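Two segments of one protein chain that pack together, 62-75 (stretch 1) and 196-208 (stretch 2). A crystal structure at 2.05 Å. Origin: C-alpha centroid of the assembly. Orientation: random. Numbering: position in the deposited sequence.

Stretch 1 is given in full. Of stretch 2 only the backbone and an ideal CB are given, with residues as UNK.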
ATOM      1  N   ALA A  62     -13.515   5.021  -5.407  1.00 18.88           N
ATOM      2  CA  ALA A  62     -14.167   6.283  -5.778  1.00 16.40           C
ATOM      3  C   ALA A  62     -13.907   7.317  -4.691  1.00 17.15           C
ATOM      4  O   ALA A  62     -14.743   7.527  -3.811  1.00 19.44           O
ATOM      5  CB  ALA A  62     -15.674   6.070  -5.961  1.00 17.87           C
ATOM      6  N   PRO A  63     -12.728   7.964  -4.747  1.00 18.98           N
ATOM      7  CA  PRO A  63     -12.258   8.908  -3.725  1.00 15.54           C
ATOM      8  C   PRO A  63     -13.271   9.999  -3.352  1.00 17.02           C
ATOM      9  O   PRO A  63     -13.375  10.349  -2.177  1.00 21.24           O
ATOM     10  CB  PRO A  63     -11.013   9.541  -4.374  1.00 22.03           C
ATOM     11  CG  PRO A  63     -10.516   8.512  -5.336  1.00 20.57           C
ATOM     12  CD  PRO A  63     -11.740   7.774  -5.835  1.00 17.18           C
ATOM     13  N   LYS A  64     -13.998  10.536  -4.327  1.00 20.05           N
ATOM     14  CA  LYS A  64     -14.905  11.630  -4.033  1.00 20.29           C
ATOM     15  C   LYS A  64     -16.093  11.106  -3.241  1.00 21.93           C
ATOM     16  O   LYS A  64     -16.470  11.669  -2.214  1.00 22.79           O
ATOM     17  CB  LYS A  64     -15.392  12.296  -5.323  1.00 33.51           C
ATOM     18  CG  LYS A  64     -14.335  13.102  -6.060  1.00 47.99           C
ATOM     19  CD  LYS A  64     -14.948  13.861  -7.232  1.00 55.24           C
ATOM     20  CE  LYS A  64     -13.966  14.854  -7.843  1.00 57.37           C
ATOM     21  NZ  LYS A  64     -12.845  14.172  -8.537  1.00 61.95           N
ATOM     22  N   ALA A  65     -16.692  10.029  -3.738  1.00 20.30           N
ATOM     23  CA  ALA A  65     -17.819   9.425  -3.058  1.00 21.36           C
ATOM     24  C   ALA A  65     -17.404   8.964  -1.647  1.00 24.28           C
ATOM     25  O   ALA A  65     -18.146   9.151  -0.676  1.00 23.27           O
ATOM     26  CB  ALA A  65     -18.376   8.267  -3.891  1.00 19.04           C
ATOM     27  N   GLU A  66     -16.204   8.395  -1.528  1.00 19.58           N
ATOM     28  CA  GLU A  66     -15.705   7.942  -0.227  1.00 19.06           C
ATOM     29  C   GLU A  66     -15.436   9.093   0.731  1.00 21.78           C
ATOM     30  O   GLU A  66     -15.552   8.932   1.950  1.00 18.49           O
ATOM     31  CB  GLU A  66     -14.431   7.102  -0.386  1.00 20.13           C
ATOM     32  CG  GLU A  66     -14.633   5.819  -1.192  1.00 18.66           C
ATOM     33  CD  GLU A  66     -13.354   5.367  -1.880  1.00 26.86           C
ATOM     34  OE1 GLU A  66     -12.301   6.025  -1.674  1.00 23.25           O
ATOM     35  OE2 GLU A  66     -13.408   4.362  -2.631  1.00 20.69           O
ATOM     36  N   GLY A  67     -15.042  10.243   0.188  1.00 22.89           N
ATOM     37  CA  GLY A  67     -14.780  11.415   1.013  1.00 22.55           C
ATOM     38  C   GLY A  67     -16.050  11.890   1.704  1.00 22.83           C
ATOM     39  O   GLY A  67     -16.056  12.186   2.891  1.00 28.73           O
ATOM     40  N   THR A  68     -17.135  11.952   0.942  1.00 23.62           N
ATOM     41  CA  THR A  68     -18.445  12.304   1.482  1.00 22.01           C
ATOM     42  C   THR A  68     -18.909  11.257   2.502  1.00 20.70           C
ATOM     43  O   THR A  68     -19.407  11.591   3.588  1.00 21.16           O
ATOM     44  CB  THR A  68     -19.465  12.374   0.343  1.00 22.37           C
ATOM     45  OG1 THR A  68     -19.061  13.383  -0.589  1.00 33.13           O
ATOM     46  CG2 THR A  68     -20.849  12.697   0.869  1.00 20.69           C
ATOM     47  N   PHE A  69     -18.734   9.987   2.145  1.00 17.51           N
ATOM     48  CA  PHE A  69     -19.093   8.876   3.022  1.00 15.23           C
ATOM     49  C   PHE A  69     -18.479   9.062   4.413  1.00 20.49           C
ATOM     50  O   PHE A  69     -19.158   8.937   5.443  1.00 24.18           O
ATOM     51  CB  PHE A  69     -18.627   7.571   2.384  1.00 21.88           C
ATOM     52  CG  PHE A  69     -19.102   6.337   3.083  1.00 19.78           C
ATOM     53  CD1 PHE A  69     -20.442   5.944   3.002  1.00 17.57           C
ATOM     54  CD2 PHE A  69     -18.198   5.526   3.774  1.00 13.41           C
ATOM     55  CE1 PHE A  69     -20.876   4.768   3.626  1.00 14.58           C
ATOM     56  CE2 PHE A  69     -18.620   4.358   4.391  1.00 20.22           C
ATOM     57  CZ  PHE A  69     -19.967   3.977   4.328  1.00 19.22           C
ATOM     58  N   VAL A  70     -17.199   9.398   4.443  1.00 13.09           N
ATOM     59  CA  VAL A  70     -16.483   9.583   5.712  1.00 15.69           C
ATOM     60  C   VAL A  70     -16.870  10.900   6.388  1.00 25.20           C
ATOM     61  O   VAL A  70     -17.033  10.972   7.611  1.00 26.73           O
ATOM     62  CB  VAL A  70     -14.942   9.576   5.462  1.00 17.31           C
ATOM     63  CG1 VAL A  70     -14.182   9.983   6.703  1.00 22.28           C
ATOM     64  CG2 VAL A  70     -14.506   8.219   4.965  1.00 22.83           C
ATOM     65  N   GLU A  71     -17.020  11.944   5.577  1.00 24.77           N
ATOM     66  CA  GLU A  71     -17.348  13.264   6.100  1.00 27.80           C
ATOM     67  C   GLU A  71     -18.694  13.244   6.832  1.00 25.64           C
ATOM     68  O   GLU A  71     -18.843  13.840   7.907  1.00 24.83           O
ATOM     69  CB  GLU A  71     -17.324  14.304   4.974  1.00 42.54           C
ATOM     70  CG  GLU A  71     -18.208  15.530   5.217  1.00 69.29           C
ATOM     71  CD  GLU A  71     -17.621  16.530   6.215  1.00 86.63           C
ATOM     72  OE1 GLU A  71     -17.621  16.245   7.437  1.00 89.57           O
ATOM     73  OE2 GLU A  71     -17.178  17.617   5.773  1.00 92.29           O
ATOM     74  N   LYS A  72     -19.666  12.531   6.273  1.00 25.54           N
ATOM     75  CA  LYS A  72     -20.992  12.469   6.886  1.00 24.10           C
ATOM     76  C   LYS A  72     -21.019  11.513   8.069  1.00 25.26           C
ATOM     77  O   LYS A  72     -22.052  11.368   8.735  1.00 22.11           O
ATOM     78  CB  LYS A  72     -22.052  12.067   5.859  1.00 30.40           C
ATOM     79  CG  LYS A  72     -22.185  13.031   4.689  1.00 34.46           C
ATOM     80  CD  LYS A  72     -23.539  12.880   4.033  1.00 34.45           C
ATOM     81  CE  LYS A  72     -23.618  13.592   2.696  1.00 32.09           C
ATOM     82  NZ  LYS A  72     -24.779  13.077   1.878  1.00 28.92           N
ATOM     83  N   GLY A  73     -19.880  10.868   8.331  1.00 25.43           N
ATOM     84  CA  GLY A  73     -19.735   9.991   9.487  1.00 21.03           C
ATOM     85  C   GLY A  73     -20.228   8.562   9.281  1.00 24.35           C
ATOM     86  O   GLY A  73     -20.307   7.777  10.228  1.00 22.57           O
ATOM     87  N   TYR A  74     -20.561   8.221   8.043  1.00 15.92           N
ATOM     88  CA  TYR A  74     -21.071   6.892   7.733  1.00 18.78           C
ATOM     89  C   TYR A  74     -19.988   5.835   7.897  1.00 17.99           C
ATOM     90  O   TYR A  74     -20.245   4.734   8.386  1.00 15.79           O
ATOM     91  CB  TYR A  74     -21.628   6.853   6.310  1.00 19.08           C
ATOM     92  CG  TYR A  74     -22.789   7.803   6.096  1.00 19.90           C
ATOM     93  CD1 TYR A  74     -23.535   8.271   7.164  1.00 20.51           C
ATOM     94  CD2 TYR A  74     -23.125   8.234   4.820  1.00 20.88           C
ATOM     95  CE1 TYR A  74     -24.599   9.157   6.965  1.00 25.55           C
ATOM     96  CE2 TYR A  74     -24.173   9.101   4.609  1.00 22.57           C
ATOM     97  CZ  TYR A  74     -24.907   9.559   5.678  1.00 18.88           C
ATOM     98  OH  TYR A  74     -25.938  10.419   5.444  1.00 28.40           O
ATOM     99  N   GLY A  75     -18.773   6.179   7.490  1.00 16.85           N
ATOM    100  CA  GLY A  75     -17.645   5.273   7.623  1.00 16.83           C
ATOM    101  C   GLY A  75     -16.522   5.891   8.434  1.00 22.67           C
ATOM    102  O   GLY A  75     -16.430   7.133   8.546  1.00 18.51           O
ATOM    103  N   UNK A 196      -6.883   4.115 -10.352  1.00 25.04           N
ATOM    104  CA  UNK A 196      -7.883   3.790  -9.348  1.00 26.03           C
ATOM    105  C   UNK A 196      -7.292   3.531  -7.977  1.00 16.77           C
ATOM    106  O   UNK A 196      -6.763   2.456  -7.714  1.00 21.98           O
ATOM    107  CB  UNK A 196      -8.685   2.566  -9.794  1.00 26.03           C
ATOM    108  N   UNK A 197      -7.403   4.521  -7.092  1.00 16.75           N
ATOM    109  CA  UNK A 197      -7.087   4.347  -5.672  1.00 19.23           C
ATOM    110  C   UNK A 197      -8.224   3.566  -4.998  1.00 24.31           C
ATOM    111  O   UNK A 197      -9.392   3.942  -5.154  1.00 19.75           O
ATOM    112  CB  UNK A 197      -6.876   5.700  -4.989  1.00 19.23           C
ATOM    113  N   UNK A 198      -7.885   2.508  -4.272  1.00 16.46           N
ATOM    114  CA  UNK A 198      -8.866   1.710  -3.545  1.00 16.96           C
ATOM    115  C   UNK A 198      -8.860   2.041  -2.070  1.00 21.58           C
ATOM    116  O   UNK A 198      -7.800   2.154  -1.463  1.00 19.55           O
ATOM    117  CB  UNK A 198      -8.598   0.217  -3.745  1.00 16.96           C
ATOM    118  N   UNK A 199     -10.045   2.170  -1.485  1.00 15.02           N
ATOM    119  CA  UNK A 199     -10.146   2.311  -0.042  1.00 17.35           C
ATOM    120  C   UNK A 199     -11.032   1.243   0.571  1.00 19.20           C
ATOM    121  O   UNK A 199     -12.038   0.815  -0.016  1.00 17.76           O
ATOM    122  CB  UNK A 199     -10.681   3.699   0.316  1.00 17.35           C
ATOM    123  N   UNK A 200     -10.666   0.847   1.778  1.00 14.45           N
ATOM    124  CA  UNK A 200     -11.521   0.015   2.595  1.00 17.83           C
ATOM    125  C   UNK A 200     -11.903   0.881   3.786  1.00 17.85           C
ATOM    126  O   UNK A 200     -11.036   1.516   4.420  1.00 14.01           O
ATOM    127  CB  UNK A 200     -10.837  -1.287   3.016  1.00 17.83           C
ATOM    128  N   UNK A 201     -13.203   0.942   4.064  1.00 11.85           N
ATOM    129  CA  UNK A 201     -13.721   1.812   5.113  1.00 12.04           C
ATOM    130  C   UNK A 201     -14.722   1.073   5.992  1.00 15.83           C
ATOM    131  O   UNK A 201     -15.653   0.426   5.497  1.00 15.48           O
ATOM    132  CB  UNK A 201     -14.372   3.054   4.502  1.00 12.04           C
ATOM    133  N   UNK A 202     -14.529   1.186   7.298  1.00 16.93           N
ATOM    134  CA  UNK A 202     -15.377   0.514   8.265  1.00 15.72           C
ATOM    135  C   UNK A 202     -16.692   1.256   8.463  1.00 15.90           C
ATOM    136  O   UNK A 202     -16.716   2.483   8.528  1.00 14.46           O
ATOM    137  CB  UNK A 202     -14.645   0.373   9.601  1.00 15.72           C
ATOM    138  N   UNK A 203     -17.781   0.511   8.602  1.00 16.91           N
ATOM    139  CA  UNK A 203     -19.040   1.133   8.969  1.00 17.28           C
ATOM    140  C   UNK A 203     -18.933   1.666  10.398  1.00 19.44           C
ATOM    141  O   UNK A 203     -18.434   0.984  11.295  1.00 10.87           O
ATOM    142  CB  UNK A 203     -20.199   0.143   8.837  1.00 17.28           C
ATOM    143  N   UNK A 204     -19.375   2.902  10.601  1.00 15.55           N
ATOM    144  CA  UNK A 204     -19.219   3.559  11.894  1.00 16.40           C
ATOM    145  C   UNK A 204     -19.966   2.824  13.024  1.00 16.21           C
ATOM    146  O   UNK A 204     -21.191   2.778  13.030  1.00 17.43           O
ATOM    147  CB  UNK A 204     -19.716   5.003  11.798  1.00 16.40           C
ATOM    148  N   UNK A 205     -19.229   2.253  13.990  1.00 19.04           N
ATOM    149  CA  UNK A 205     -19.895   1.454  15.031  1.00 22.54           C
ATOM    150  C   UNK A 205     -20.738   2.320  15.961  1.00 25.51           C
ATOM    151  O   UNK A 205     -21.583   1.809  16.682  1.00 22.57           O
ATOM    152  CB  UNK A 205     -18.858   0.682  15.849  1.00 22.54           C
ATOM    153  N   UNK A 206     -20.490   3.622  15.933  1.00 24.55           N
ATOM    154  CA  UNK A 206     -21.308   4.586  16.650  1.00 30.47           C
ATOM    155  C   UNK A 206     -22.692   4.609  16.034  1.00 28.12           C
ATOM    156  O   UNK A 206     -23.691   4.703  16.743  1.00 27.91           O
ATOM    157  CB  UNK A 206     -20.675   5.979  16.624  1.00 30.47           C
ATOM    158  N   UNK A 207     -22.745   4.564  14.703  1.00 25.19           N
ATOM    159  CA  UNK A 207     -24.017   4.534  13.997  1.00 24.34           C
ATOM    160  C   UNK A 207     -24.668   3.170  14.137  1.00 27.01           C
ATOM    161  O   UNK A 207     -25.893   3.074  14.187  1.00 23.61           O
ATOM    162  CB  UNK A 207     -23.824   4.883  12.520  1.00 24.34           C
ATOM    163  N   UNK A 208     -23.850   2.116  14.189  1.00 19.16           N
ATOM    164  CA  UNK A 208     -24.380   0.752  14.239  1.00 13.73           C
ATOM    165  C   UNK A 208     -23.632  -0.106  15.241  1.00 18.56           C
ATOM    166  O   UNK A 208     -22.721  -0.841  14.881  1.00 18.57           O
ATOM    167  CB  UNK A 208     -24.313   0.104  12.854  1.00 13.73           C
TER

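Position 196 lies within a strand that begins earlier in the chain, with nothing of stretch 1 within 5.5 Å of its CB, so many residues would serve; it is Asn196, whose ND2 is hydrogen-bonded elsewhere in the structure.

At 197 the CB points toward the start of the helix, 4.6 Å from Pro63 CG. A compact apolar side chain would suit, and a phi of -75° also admits proline. The residue is Pro197; its CG makes an apolar contact with Pro63 CG at 3.6 Å. Its O accepts a hydrogen bond from a water, which also donates to Glu66 OE1.

The alternation of a strand turns 198 away, so stretch 1 places no demand on it; it is Tyr198.

Position 199 faces the helix again, its ideal CB 3.5 Å from Glu66 OE1. A carboxylate calls for a donor, so glutamine, asparagine or serine is plausible, whereas an acid would be repelled. Gln199 donates from NE2 to Glu66 OE1 at 2.7 Å, nearly straight at 169°. The carboxylate is held from its other oxygen too, since Ala62 N donates to Glu66 OE2 at 2.9 Å.

Position 200 points away, so many residues would do; it is Val200, beta-branched and at home in a strand.

At 201 the CB points toward a hydrophobic patch, 4.4 Å from Phe69 CE2. Valine, leucine or isoleucine would suit. Ile201 CG2 meets the edge of the Phe69 ring (4.0 Å to CE2) and approaches Gly75 CA at 3.7 Å; CD1 lies 3.8 Å from Glu66 CB, and both CG2 and CD1 are 4.2 Å from Val70 CG2. A CB on Gly75 would clash with this CG2.

Positions 202 and 203 point away; strand-favouring residues suit their extended backbone. They are Leu202 and Val203. Leu202 O makes a CA-H...O contact with Gly75 CA (3.1 Å), and Val203 pairs with Gly75 in an antiparallel bridge.

At 204 the ideal CB sits 3.2 Å from Gly73 O, a tight spot beside an acceptor, favouring a short donor such as asparagine or serine. Asn204 ND2 donates to Gly73 O (2.9 Å), its N to Tyr74 O (3.0 Å), while its OD1 accepts from the backbone N of 206.

Positions 205 and 206 make no contact, so many residues would do: Pro205 and Glu206.

At 207 the CB points toward stretch 1, 5.1 Å from Gly73 O and 5.5 Å from Tyr74 O, so a long side chain with a donor suits. Arg207 lays one guanidinium face near Tyr74 CD1, 3.6 Å from NE, which also donates to a water that donates to Tyr74 O.

Position 208 has nothing of stretch 1 near its CB, so many residues would fit; it is Tyr208, its OH hydrogen-bonded elsewhere in the structure.

Stretch 2 196-208: NPYQVILVNPERY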
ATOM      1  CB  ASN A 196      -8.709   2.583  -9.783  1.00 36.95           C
ATOM      2  CG  ASN A 196      -9.684   2.926 -10.879  1.00 48.95           C
ATOM      3  OD1 ASN A 196     -10.722   3.545 -10.628  1.00 54.42           O
ATOM      4  ND2 ASN A 196      -9.349   2.544 -12.110  1.00 44.73           N
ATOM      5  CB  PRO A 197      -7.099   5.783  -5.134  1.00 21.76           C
ATOM      6  CG  PRO A 197      -7.542   6.677  -6.290  1.00 26.83           C
ATOM      7  CD  PRO A 197      -8.086   5.796  -7.358  1.00 19.57           C
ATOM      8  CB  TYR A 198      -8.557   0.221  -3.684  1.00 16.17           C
ATOM      9  CG  TYR A 198      -9.022  -0.367  -4.990  1.00 23.84           C
ATOM     10  CD1 TYR A 198      -8.416  -0.005  -6.181  1.00 24.79           C
ATOM     11  CD2 TYR A 198     -10.075  -1.276  -5.036  1.00 26.30           C
ATOM     12  CE1 TYR A 198      -8.842  -0.519  -7.383  1.00 31.38           C
ATOM     13  CE2 TYR A 198     -10.504  -1.804  -6.238  1.00 28.80           C
ATOM     14  CZ  TYR A 198      -9.880  -1.422  -7.407  1.00 36.77           C
ATOM     15  OH  TYR A 198     -10.291  -1.933  -8.613  1.00 47.88           O
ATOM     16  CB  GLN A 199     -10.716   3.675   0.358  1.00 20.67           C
ATOM     17  CG  GLN A 199      -9.773   4.832   0.203  1.00 24.54           C
ATOM     18  CD  GLN A 199     -10.159   5.991   1.098  1.00 25.09           C
ATOM     19  OE1 GLN A 199      -9.615   6.155   2.191  1.00 23.59           O
ATOM     20  NE2 GLN A 199     -11.105   6.795   0.643  1.00 26.56           N
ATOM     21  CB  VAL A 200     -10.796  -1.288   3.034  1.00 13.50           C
ATOM     22  CG1 VAL A 200      -9.450  -0.961   3.643  1.00 18.72           C
ATOM     23  CG2 VAL A 200     -11.650  -2.070   4.034  1.00 18.11           C
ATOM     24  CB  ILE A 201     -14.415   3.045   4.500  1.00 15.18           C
ATOM     25  CG1 ILE A 201     -13.515   3.666   3.430  1.00 14.09           C
ATOM     26  CG2 ILE A 201     -14.795   4.063   5.590  1.00 12.29           C
ATOM     27  CD1 ILE A 201     -14.181   4.794   2.638  1.00 15.17           C
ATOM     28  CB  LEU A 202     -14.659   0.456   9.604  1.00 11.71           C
ATOM     29  CG  LEU A 202     -13.264  -0.155   9.536  1.00 16.36           C
ATOM     30  CD1 LEU A 202     -12.655  -0.178  10.945  1.00 18.47           C
ATOM     31  CD2 LEU A 202     -13.337  -1.551   8.927  1.00 13.93           C
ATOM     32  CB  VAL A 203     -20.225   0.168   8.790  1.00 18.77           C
ATOM     33  CG1 VAL A 203     -21.507   0.763   9.392  1.00 14.55           C
ATOM     34  CG2 VAL A 203     -20.381  -0.200   7.276  1.00 12.43           C
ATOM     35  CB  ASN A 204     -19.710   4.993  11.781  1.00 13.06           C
ATOM     36  CG  ASN A 204     -19.451   5.804  13.041  1.00 26.06           C
ATOM     37  OD1 ASN A 204     -19.136   5.258  14.108  1.00 23.25           O
ATOM     38  ND2 ASN A 204     -19.575   7.122  12.920  1.00 15.56           N
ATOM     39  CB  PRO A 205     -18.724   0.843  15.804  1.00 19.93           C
ATOM     40  CG  PRO A 205     -17.616   1.822  15.626  1.00 15.29           C
ATOM     41  CD  PRO A 205     -17.773   2.320  14.203  1.00 15.01           C
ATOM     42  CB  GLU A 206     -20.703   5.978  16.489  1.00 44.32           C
ATOM     43  CG  GLU A 206     -20.261   6.670  17.754  1.00 60.22           C
ATOM     44  CD  GLU A 206     -19.890   8.124  17.487  1.00 73.03           C
ATOM     45  OE1 GLU A 206     -20.040   8.577  16.325  1.00 72.87           O
ATOM     46  OE2 GLU A 206     -19.449   8.814  18.432  1.00 80.24           O
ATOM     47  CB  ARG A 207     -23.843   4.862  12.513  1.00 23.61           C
ATOM     48  CG  ARG A 207     -23.737   6.322  12.217  1.00 24.03           C
ATOM     49  CD  ARG A 207     -23.441   6.587  10.743  1.00 24.69           C
ATOM     50  NE  ARG A 207     -24.494   6.130   9.837  1.00 20.06           N
ATOM     51  CZ  ARG A 207     -25.641   6.777   9.639  1.00 24.70           C
ATOM     52  NH1 ARG A 207     -25.898   7.905  10.293  1.00 22.94           N
ATOM     53  NH2 ARG A 207     -26.533   6.301   8.795  1.00 24.16           N
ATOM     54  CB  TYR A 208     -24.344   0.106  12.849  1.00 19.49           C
ATOM     55  CG  TYR A 208     -25.215   0.857  11.880  1.00 24.49           C
ATOM     56  CD1 TYR A 208     -26.604   0.714  11.914  1.00 21.85           C
ATOM     57  CD2 TYR A 208     -24.663   1.754  10.970  1.00 18.70           C
ATOM     58  CE1 TYR A 208     -27.412   1.423  11.053  1.00 18.56           C
ATOM     59  CE2 TYR A 208     -25.456   2.458  10.104  1.00 15.37           C
ATOM     60  CZ  TYR A 208     -26.832   2.300  10.155  1.00 18.33           C
ATOM     61  OH  TYR A 208     -27.622   3.014   9.293  1.00 16.73           O
TER
HETATM   62  O   HOH W   1     -10.101   5.825  -2.968  1.00 25.42           O
HETATM   63  O   HOH W   2     -22.995   4.095   8.359  1.00 14.27           O
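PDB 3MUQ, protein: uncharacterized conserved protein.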